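Local structure of peptidoglycan-recognition protein LC (Drosophila melanogaster, 2F2L) at residues A[66-71]-A[99-104]. The protein senses bacterial peptidoglycan, including that of Gram-negative bacteria, as a cell-surface immune receptor that activates the imd/Relish pathway, here represented by its extracellular domain. Residues are numbered along the deposited sequence; the frame is centred on the assembly and turned at random.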
ATOM      1  N   ASN A  66      10.264  -6.106  -9.717  1.00 19.79           N
ATOM      2  CA  ASN A  66      10.155  -5.009 -10.669  1.00 19.67           C
ATOM      3  C   ASN A  66       8.713  -4.762 -11.118  1.00 19.49           C
ATOM      4  O   ASN A  66       8.261  -3.622 -11.143  1.00 19.12           O
ATOM      5  CB  ASN A  66      11.089  -5.240 -11.846  1.00 19.49           C
ATOM      6  CG  ASN A  66      12.540  -5.251 -11.415  1.00 19.19           C
ATOM      7  OD1 ASN A  66      13.115  -6.319 -11.240  1.00 19.52           O
ATOM      8  ND2 ASN A  66      13.131  -4.060 -11.213  1.00 17.87           N
ATOM      9  N   PHE A  67       8.007  -5.836 -11.440  1.00 19.36           N
ATOM     10  CA  PHE A  67       6.596  -5.770 -11.856  1.00 19.18           C
ATOM     11  C   PHE A  67       5.905  -6.969 -11.294  1.00 19.08           C
ATOM     12  O   PHE A  67       6.548  -7.985 -11.082  1.00 19.97           O
ATOM     13  CB  PHE A  67       6.470  -5.771 -13.387  1.00 18.75           C
ATOM     14  CG  PHE A  67       7.060  -4.555 -14.025  1.00 18.19           C
ATOM     15  CD1 PHE A  67       6.341  -3.380 -14.084  1.00 18.75           C
ATOM     16  CD2 PHE A  67       8.356  -4.571 -14.512  1.00 18.92           C
ATOM     17  CE1 PHE A  67       6.895  -2.240 -14.651  1.00 18.81           C
ATOM     18  CE2 PHE A  67       8.917  -3.438 -15.072  1.00 18.04           C
ATOM     19  CZ  PHE A  67       8.189  -2.279 -15.142  1.00 18.58           C
ATOM     20  N   LEU A  68       4.607  -6.833 -11.032  1.00 19.14           N
ATOM     21  CA  LEU A  68       3.760  -7.931 -10.603  1.00 19.30           C
ATOM     22  C   LEU A  68       2.579  -8.058 -11.580  1.00 19.51           C
ATOM     23  O   LEU A  68       2.008  -7.058 -11.993  1.00 20.08           O
ATOM     24  CB  LEU A  68       3.245  -7.713  -9.178  1.00 19.25           C
ATOM     25  CG  LEU A  68       4.343  -7.580  -8.094  1.00 19.55           C
ATOM     26  CD1 LEU A  68       4.652  -6.119  -7.824  1.00 19.60           C
ATOM     27  CD2 LEU A  68       3.928  -8.268  -6.796  1.00 19.73           C
ATOM     28  N   ILE A  69       2.217  -9.285 -11.931  1.00 19.32           N
ATOM     29  CA  ILE A  69       1.157  -9.534 -12.912  1.00 19.49           C
ATOM     30  C   ILE A  69      -0.015 -10.227 -12.243  1.00 19.10           C
ATOM     31  O   ILE A  69       0.109 -11.331 -11.714  1.00 19.28           O
ATOM     32  CB  ILE A  69       1.657 -10.399 -14.073  1.00 19.82           C
ATOM     33  CG1 ILE A  69       3.074  -9.959 -14.504  1.00 20.49           C
ATOM     34  CG2 ILE A  69       0.623 -10.402 -15.224  1.00 19.18           C
ATOM     35  CD1 ILE A  69       3.186  -9.302 -15.821  1.00 22.15           C
ATOM     36  N   GLY A  70      -1.159  -9.564 -12.267  1.00 19.19           N
ATOM     37  CA  GLY A  70      -2.356 -10.067 -11.604  1.00 19.68           C
ATOM     38  C   GLY A  70      -3.247 -10.882 -12.531  1.00 19.49           C
ATOM     39  O   GLY A  70      -3.203 -10.724 -13.754  1.00 19.77           O
ATOM     40  N   GLY A  71      -4.078 -11.736 -11.941  1.00 19.63           N
ATOM     41  CA  GLY A  71      -5.021 -12.561 -12.707  1.00 19.58           C
ATOM     42  C   GLY A  71      -5.951 -11.756 -13.598  1.00 19.76           C
ATOM     43  O   GLY A  71      -6.455 -12.277 -14.592  1.00 20.28           O
ATOM     44  N   SER A  99      12.566  -8.836 -12.548  1.00 18.75           N
ATOM     45  CA  SER A  99      11.660  -9.853 -12.032  1.00 18.59           C
ATOM     46  C   SER A  99      10.196  -9.529 -12.337  1.00 18.43           C
ATOM     47  O   SER A  99       9.756  -8.381 -12.185  1.00 18.15           O
ATOM     48  CB  SER A  99      11.837 -10.038 -10.529  1.00 18.76           C
ATOM     49  OG  SER A  99      11.666  -8.830  -9.805  1.00 18.23           O
ATOM     50  N   PHE A 100       9.473 -10.546 -12.810  1.00 18.44           N
ATOM     51  CA  PHE A 100       8.024 -10.496 -12.987  1.00 18.90           C
ATOM     52  C   PHE A 100       7.463 -11.483 -11.982  1.00 19.10           C
ATOM     53  O   PHE A 100       7.696 -12.681 -12.102  1.00 18.89           O
ATOM     54  CB  PHE A 100       7.553 -10.952 -14.383  1.00 18.99           C
ATOM     55  CG  PHE A 100       7.993 -10.080 -15.534  1.00 19.06           C
ATOM     56  CD1 PHE A 100       8.678  -8.891 -15.356  1.00 19.72           C
ATOM     57  CD2 PHE A 100       7.692 -10.477 -16.832  1.00 19.40           C
ATOM     58  CE1 PHE A 100       9.051  -8.114 -16.448  1.00 19.28           C
ATOM     59  CE2 PHE A 100       8.075  -9.711 -17.915  1.00 18.74           C
ATOM     60  CZ  PHE A 100       8.751  -8.536 -17.729  1.00 18.56           C
ATOM     61  N   ALA A 101       6.727 -10.981 -10.995  1.00 19.70           N
ATOM     62  CA  ALA A 101       6.082 -11.847 -10.012  1.00 19.64           C
ATOM     63  C   ALA A 101       4.623 -12.063 -10.422  1.00 19.65           C
ATOM     64  O   ALA A 101       3.923 -11.117 -10.790  1.00 19.95           O
ATOM     65  CB  ALA A 101       6.146 -11.235  -8.647  1.00 19.96           C
ATOM     66  N   TYR A 102       4.173 -13.309 -10.343  1.00 19.50           N
ATOM     67  CA  TYR A 102       2.816 -13.669 -10.730  1.00 19.56           C
ATOM     68  C   TYR A 102       2.006 -13.779  -9.448  1.00 19.50           C
ATOM     69  O   TYR A 102       2.364 -14.517  -8.545  1.00 19.29           O
ATOM     70  CB  TYR A 102       2.843 -14.952 -11.604  1.00 19.51           C
ATOM     71  CG  TYR A 102       3.435 -14.602 -12.955  1.00 18.77           C
ATOM     72  CD1 TYR A 102       2.617 -14.275 -14.022  1.00 17.89           C
ATOM     73  CD2 TYR A 102       4.813 -14.451 -13.115  1.00 20.12           C
ATOM     74  CE1 TYR A 102       3.147 -13.893 -15.250  1.00 18.65           C
ATOM     75  CE2 TYR A 102       5.359 -14.053 -14.330  1.00 18.27           C
ATOM     76  CZ  TYR A 102       4.522 -13.776 -15.396  1.00 19.45           C
ATOM     77  OH  TYR A 102       5.059 -13.362 -16.601  1.00 18.64           O
ATOM     78  N   ILE A 103       0.938 -12.991  -9.354  1.00 19.63           N
ATOM     79  CA  ILE A 103       0.154 -12.936  -8.119  1.00 19.61           C
ATOM     80  C   ILE A 103      -0.682 -14.202  -7.972  1.00 19.65           C
ATOM     81  O   ILE A 103      -1.613 -14.434  -8.732  1.00 19.60           O
ATOM     82  CB  ILE A 103      -0.740 -11.706  -8.041  1.00 19.48           C
ATOM     83  CG1 ILE A 103       0.113 -10.442  -8.168  1.00 18.68           C
ATOM     84  CG2 ILE A 103      -1.542 -11.707  -6.724  1.00 19.66           C
ATOM     85  CD1 ILE A 103      -0.675  -9.193  -8.403  1.00 18.85           C
ATOM     86  N   GLY A 104      -0.331 -15.009  -6.978  1.00 19.76           N
ATOM     87  CA  GLY A 104      -0.978 -16.294  -6.762  1.00 19.91           C
ATOM     88  C   GLY A 104       0.022 -17.360  -6.360  1.00 19.65           C
ATOM     89  O   GLY A 104       1.173 -17.073  -6.069  1.00 19.76           O
TER
HETATM   90  O   HOH W   1      -3.779 -13.470  -9.867  1.00 36.97           O
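CG1 of Ile-69 lies 4.0 Å above the ring of Tyr-102, nearer its border than its centre, and the tyrosine hydroxyl is hydrogen-bonded to Thr-119. CB of Ile-69 is 4.0 Å from CE1 of Tyr-102. Beside this pair, the side chains of Phe-67 and Phe-100 run side by side, their ring planes turned steeply (about 83°) against each other, CD2 of Phe-67 4.1 Å from CE1 of Phe-100; Leu-122 of helix 113-128 packs on both Ile-69 and Phe-100. On the other face of the sheet, CG of Leu-68 sits 4.1 Å from CB of Ala-101, and Val-47 of helix 40-57 packs on Leu-68 and Ile-103. The two strands are parallel neighbours in the central mixed sheet of the amidase-like PGRP fold, with helices packed on both sides. Phe-67 and Ile-69 each give an N-H to, and accept one from, the neighbouring strand, bonding to Ser-99 O, Ala-101 N, Ala-101 O and Ile-103 N; the last, from Ile-103 N to Ile-69 O, is almost straight (179°), and Gln-115 NE2 also grips Ile-69 O. At the start, side chains extend the pairing: Ser-99 N donates to Asn-66 OD1 (2.9 Å), and the serine OG, turned between its backbone N and carbonyl carbon (chi1 56°), is where it can take the N-H of Asn-66, whose ND2 bonds Lys-83 O and Gly-80 O. Past the strands, CD1 of Ile-103 rests 3.7 Å from CA of Gly-70, and a water donates to Ile-103 O and weakly accepts from Gly-71 N.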